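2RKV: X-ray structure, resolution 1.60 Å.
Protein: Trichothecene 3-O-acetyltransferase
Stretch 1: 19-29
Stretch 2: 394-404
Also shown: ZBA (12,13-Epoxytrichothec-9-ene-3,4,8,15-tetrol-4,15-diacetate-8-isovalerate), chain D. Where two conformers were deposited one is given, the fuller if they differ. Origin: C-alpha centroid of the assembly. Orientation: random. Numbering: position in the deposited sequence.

Stretch 1 (19-29) IYTQISLLYPV
Stretch 2, residues 394-404: LGKPETVRRPI

Residues 20-28 form a long β strand, with phi near -70 to -145° and psi near 125 to 150°, against which the short strand around Val-400 and Arg-401 runs antiparallel, their axes at 162° and 4.8 Å apart at closest approach. Ile-19 (m, t) precedes the strand and makes no contact with the second stretch; its CD1 lies 3.5 Å from O17 of the bound trichothecene.

At Gln-22 (m, t), whose CB points toward the second stretch, OE1 accepts a 2.8 Å hydrogen bond from NH1 of Arg-402. The same NH1 donates to Pro-403 O, also at 2.8 Å, while the backbone N of Gln-22 sits over one face of the guanidinium.

Ile-23 (t, p) brings CG1 to 3.8 Å from Val-400 CG1, although its CB points away. Ser-24 (m) anchors the register: its N donates to Arg-401 O (2.8 Å) and Arg-401 N returns a bond to its O (2.9 Å), closing a hydrogen-bonded pair with CA atoms 5.3 Å apart. Its OG lies 3.3 Å from Pro-403 CG.

Leu-25 (m, p) faces Val-400 (t) in a non-hydrogen-bonded pair, CA-CA 4.7 Å, their side chains on the sheet face opposite that of Ser-24 and Arg-401; CD2 of Leu-25 also reaches CG of Pro-397 at 3.9 Å. Leu-26 (t, p) still bonds through its backbone, its N donating almost linearly to Thr-399 O (3.1 Å, 175°), but its O accepts from Glu-398 N (2.7 Å), leaving Thr-399 N without a partner.

Beyond Leu-26 no further direct hydrogen bond joins the stretches. Tyr-27 (m, chi2 -96°) places one ring face beneath Pro-397, whose CA is 4.2 Å from the ring centroid in a CH-pi contact, and packs CB 3.7 Å from Leu-394 CD1. Water bridges Pro-28 O (2.7 Å) and Leu-394 O (2.9 Å), donating to both. Finally, Val-29 (t) sets CG2 3.9 Å from Leu-394 CD1.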

# COMPACT_ATOMS: atom_id res chain seq x y z
N ILE A 19 -2.46 -2.08 11.49
CA ILE A 19 -1.74 -1.17 10.59
C ILE A 19 -2.68 -0.15 9.96
O ILE A 19 -3.83 -0.46 9.66
CB ILE A 19 -1.04 -1.97 9.46
CG1 ILE A 19 0.13 -2.79 10.01
CG2 ILE A 19 -0.57 -1.05 8.33
CD1 ILE A 19 0.72 -3.78 9.00
N TYR A 20 -2.17 1.07 9.78
CA TYR A 20 -2.81 2.08 8.94
C TYR A 20 -1.98 2.38 7.70
O TYR A 20 -0.78 2.66 7.80
CB TYR A 20 -3.06 3.37 9.73
CG TYR A 20 -4.31 3.31 10.56
CD1 TYR A 20 -4.31 2.72 11.82
CD2 TYR A 20 -5.51 3.82 10.07
CE1 TYR A 20 -5.48 2.65 12.58
CE2 TYR A 20 -6.69 3.77 10.82
CZ TYR A 20 -6.67 3.18 12.07
OH TYR A 20 -7.83 3.13 12.80
N THR A 21 -2.63 2.33 6.54
CA THR A 21 -2.00 2.75 5.28
C THR A 21 -2.15 4.25 5.11
O THR A 21 -3.27 4.77 5.14
CB THR A 21 -2.66 2.06 4.06
OG1 THR A 21 -2.59 0.64 4.21
CG2 THR A 21 -1.96 2.49 2.76
N GLN A 22 -1.02 4.95 4.91
CA GLN A 22 -1.03 6.40 4.72
C GLN A 22 -0.66 6.78 3.30
O GLN A 22 0.18 6.14 2.67
CB GLN A 22 -0.03 7.09 5.66
CG GLN A 22 -0.12 6.68 7.13
CD GLN A 22 1.17 6.98 7.87
OE1 GLN A 22 2.26 6.93 7.29
NE2 GLN A 22 1.05 7.26 9.17
N ILE A 23 -1.27 7.84 2.79
CA ILE A 23 -0.86 8.44 1.53
C ILE A 23 -1.07 9.95 1.65
O ILE A 23 -2.04 10.39 2.27
CB ILE A 23 -1.62 7.83 0.31
CG1 ILE A 23 -1.01 8.26 -1.04
CG2 ILE A 23 -3.14 8.11 0.40
CD1 ILE A 23 0.35 7.64 -1.36
N SER A 24 -0.13 10.72 1.09
CA SER A 24 -0.22 12.17 1.10
C SER A 24 -0.28 12.73 -0.31
O SER A 24 0.43 12.27 -1.21
CB SER A 24 0.98 12.80 1.84
OG SER A 24 1.04 12.34 3.19
N LEU A 25 -1.14 13.74 -0.47
CA LEU A 25 -1.29 14.48 -1.71
C LEU A 25 -0.90 15.93 -1.44
O LEU A 25 -1.40 16.55 -0.51
CB LEU A 25 -2.75 14.39 -2.21
CG LEU A 25 -3.24 13.07 -2.83
CD1 LEU A 25 -3.15 11.88 -1.89
CD2 LEU A 25 -4.67 13.20 -3.38
N LEU A 26 0.03 16.44 -2.25
CA LEU A 26 0.52 17.81 -2.13
C LEU A 26 -0.10 18.67 -3.23
O LEU A 26 -0.07 18.31 -4.40
CB LEU A 26 2.05 17.85 -2.25
CG LEU A 26 2.71 19.23 -2.34
CD1 LEU A 26 2.64 19.95 -0.99
CD2 LEU A 26 4.16 19.10 -2.81
N TYR A 27 -0.63 19.83 -2.83
CA TYR A 27 -1.17 20.82 -3.76
C TYR A 27 -0.51 22.15 -3.48
O TYR A 27 -0.34 22.51 -2.30
CB TYR A 27 -2.66 21.01 -3.54
CG TYR A 27 -3.51 19.79 -3.75
CD1 TYR A 27 -4.15 19.57 -4.97
CD2 TYR A 27 -3.71 18.88 -2.72
CE1 TYR A 27 -4.95 18.46 -5.16
CE2 TYR A 27 -4.51 17.76 -2.90
CZ TYR A 27 -5.13 17.56 -4.12
OH TYR A 27 -5.94 16.46 -4.33
N PRO A 28 -0.19 22.92 -4.54
CA PRO A 28 0.22 24.30 -4.28
C PRO A 28 -1.00 25.13 -3.86
O PRO A 28 -2.12 24.86 -4.29
CB PRO A 28 0.73 24.77 -5.64
CG PRO A 28 -0.03 23.98 -6.61
CD PRO A 28 -0.20 22.62 -5.98
N VAL A 29 -0.75 26.13 -3.01
CA VAL A 29 -1.78 27.08 -2.60
C VAL A 29 -1.18 28.46 -2.81
O VAL A 29 -0.21 28.83 -2.14
CB VAL A 29 -2.19 26.88 -1.13
CG1 VAL A 29 -3.13 28.00 -0.67
CG2 VAL A 29 -2.85 25.50 -0.93
N LEU A 394 -7.54 23.95 -6.49
CA LEU A 394 -6.07 24.02 -6.46
C LEU A 394 -5.43 23.31 -7.65
O LEU A 394 -4.21 23.35 -7.81
CB LEU A 394 -5.52 23.41 -5.17
CG LEU A 394 -6.08 23.99 -3.86
CD1 LEU A 394 -5.51 23.25 -2.66
CD2 LEU A 394 -5.77 25.48 -3.79
N GLY A 395 -6.27 22.65 -8.46
CA GLY A 395 -5.79 21.80 -9.55
C GLY A 395 -5.56 20.39 -9.03
O GLY A 395 -6.03 20.04 -7.95
N LYS A 396 -4.86 19.59 -9.82
CA LYS A 396 -4.55 18.22 -9.40
C LYS A 396 -3.32 18.21 -8.49
O LYS A 396 -2.57 19.19 -8.45
CB LYS A 396 -4.32 17.32 -10.62
CG LYS A 396 -5.46 17.31 -11.64
CD LYS A 396 -6.80 16.92 -11.04
CE LYS A 396 -7.85 16.70 -12.14
NZ LYS A 396 -9.21 16.61 -11.54
N PRO A 397 -3.10 17.09 -7.76
CA PRO A 397 -1.91 16.98 -6.91
C PRO A 397 -0.63 17.25 -7.69
O PRO A 397 -0.50 16.83 -8.85
CB PRO A 397 -1.93 15.51 -6.48
CG PRO A 397 -3.38 15.16 -6.45
CD PRO A 397 -3.93 15.87 -7.67
N GLU A 398 0.30 17.96 -7.05
CA GLU A 398 1.62 18.19 -7.60
C GLU A 398 2.49 16.95 -7.43
O GLU A 398 3.35 16.65 -8.28
CB GLU A 398 2.25 19.41 -6.91
CG GLU A 398 3.67 19.71 -7.34
CD GLU A 398 4.11 21.10 -6.92
OE1 GLU A 398 3.30 22.04 -6.99
OE2 GLU A 398 5.29 21.25 -6.52
N THR A 399 2.25 16.23 -6.33
CA THR A 399 2.83 14.91 -6.11
C THR A 399 1.93 14.08 -5.19
O THR A 399 1.06 14.61 -4.50
CB THR A 399 4.29 14.96 -5.55
OG1 THR A 399 4.90 13.66 -5.70
CG2 THR A 399 4.31 15.36 -4.06
N VAL A 400 2.16 12.76 -5.21
CA VAL A 400 1.42 11.81 -4.38
C VAL A 400 2.46 10.88 -3.78
O VAL A 400 3.07 10.08 -4.50
CB VAL A 400 0.41 10.99 -5.22
CG1 VAL A 400 -0.34 10.00 -4.33
CG2 VAL A 400 -0.56 11.92 -5.97
N ARG A 401 2.69 11.00 -2.48
CA ARG A 401 3.79 10.31 -1.81
C ARG A 401 3.35 9.65 -0.51
O ARG A 401 2.51 10.19 0.23
CB ARG A 401 4.94 11.27 -1.49
CG ARG A 401 5.51 12.05 -2.68
CD ARG A 401 6.20 11.14 -3.70
NE ARG A 401 7.47 11.72 -4.14
CZ ARG A 401 7.96 11.65 -5.38
NH1 ARG A 401 7.28 11.06 -6.36
NH2 ARG A 401 9.14 12.19 -5.64
N ARG A 402 3.93 8.48 -0.22
CA ARG A 402 3.72 7.84 1.06
C ARG A 402 4.58 8.49 2.15
O ARG A 402 5.80 8.66 1.96
CB ARG A 402 4.05 6.34 0.99
CG ARG A 402 3.34 5.59 2.09
CD ARG A 402 4.10 4.42 2.70
NE ARG A 402 3.22 3.76 3.66
CZ ARG A 402 2.95 4.24 4.88
NH1 ARG A 402 3.51 5.36 5.32
NH2 ARG A 402 2.10 3.59 5.67
N PRO A 403 3.96 8.83 3.30
CA PRO A 403 4.77 9.27 4.45
C PRO A 403 5.85 8.29 4.90
O PRO A 403 5.68 7.06 4.85
CB PRO A 403 3.73 9.45 5.56
CG PRO A 403 2.48 9.86 4.80
CD PRO A 403 2.52 8.89 3.61
N ILE A 404 6.97 8.84 5.35
CA ILE A 404 8.01 8.05 5.99
C ILE A 404 7.54 7.57 7.38
O ILE A 404 6.83 8.29 8.09
CB ILE A 404 9.35 8.84 6.09
CG1 ILE A 404 10.53 7.90 6.35
CG2 ILE A 404 9.27 9.97 7.13
CD1 ILE A 404 11.89 8.54 6.07
O18 ZBA D . 5.58 -5.63 7.12
C44 ZBA D . 4.63 -5.37 7.73
C45 ZBA D . 4.35 -5.76 9.13
C46 ZBA D . 4.52 -4.64 10.05
C48 ZBA D . 5.86 -4.13 9.98
C47 ZBA D . 4.37 -4.92 11.51
O17 ZBA D . 3.65 -4.62 7.20
C31 ZBA D . 3.82 -3.96 5.94
C30 ZBA D . 3.49 -4.85 4.79
C32 ZBA D . 3.00 -2.72 6.03
C39 ZBA D . 3.45 -1.76 7.11
C33 ZBA D . 1.98 -2.53 5.26
C34 ZBA D . 1.52 -3.46 4.21
O10 ZBA D . 2.07 -2.93 2.99
C29 ZBA D . 2.02 -4.91 4.39
C38 ZBA D . 1.22 -5.56 5.51
O12 ZBA D . 1.97 -6.58 6.14
C40 ZBA D . 1.40 -7.70 6.55
C41 ZBA D . 2.43 -8.60 7.20
O13 ZBA D . 0.31 -8.00 6.43
C28 ZBA D . 1.80 -5.71 3.03
C37 ZBA D . 2.11 -7.21 3.13
C35 ZBA D . 2.62 -4.99 1.97
C25 ZBA D . 1.90 -3.70 1.83
C36 ZBA D . 3.90 -5.34 1.42
O11 ZBA D . 2.73 -5.73 0.74
C27 ZBA D . 0.36 -5.42 2.48
C26 ZBA D . 0.49 -4.16 1.65
O16 ZBA D . -0.45 -3.17 2.00
O14 ZBA D . 0.07 -6.50 1.59
C42 ZBA D . -1.13 -6.96 1.27
O15 ZBA D . -1.30 -7.86 0.52
C43 ZBA D . -2.17 -6.19 1.91
O HOH W 1 -3.07 25.73 -6.68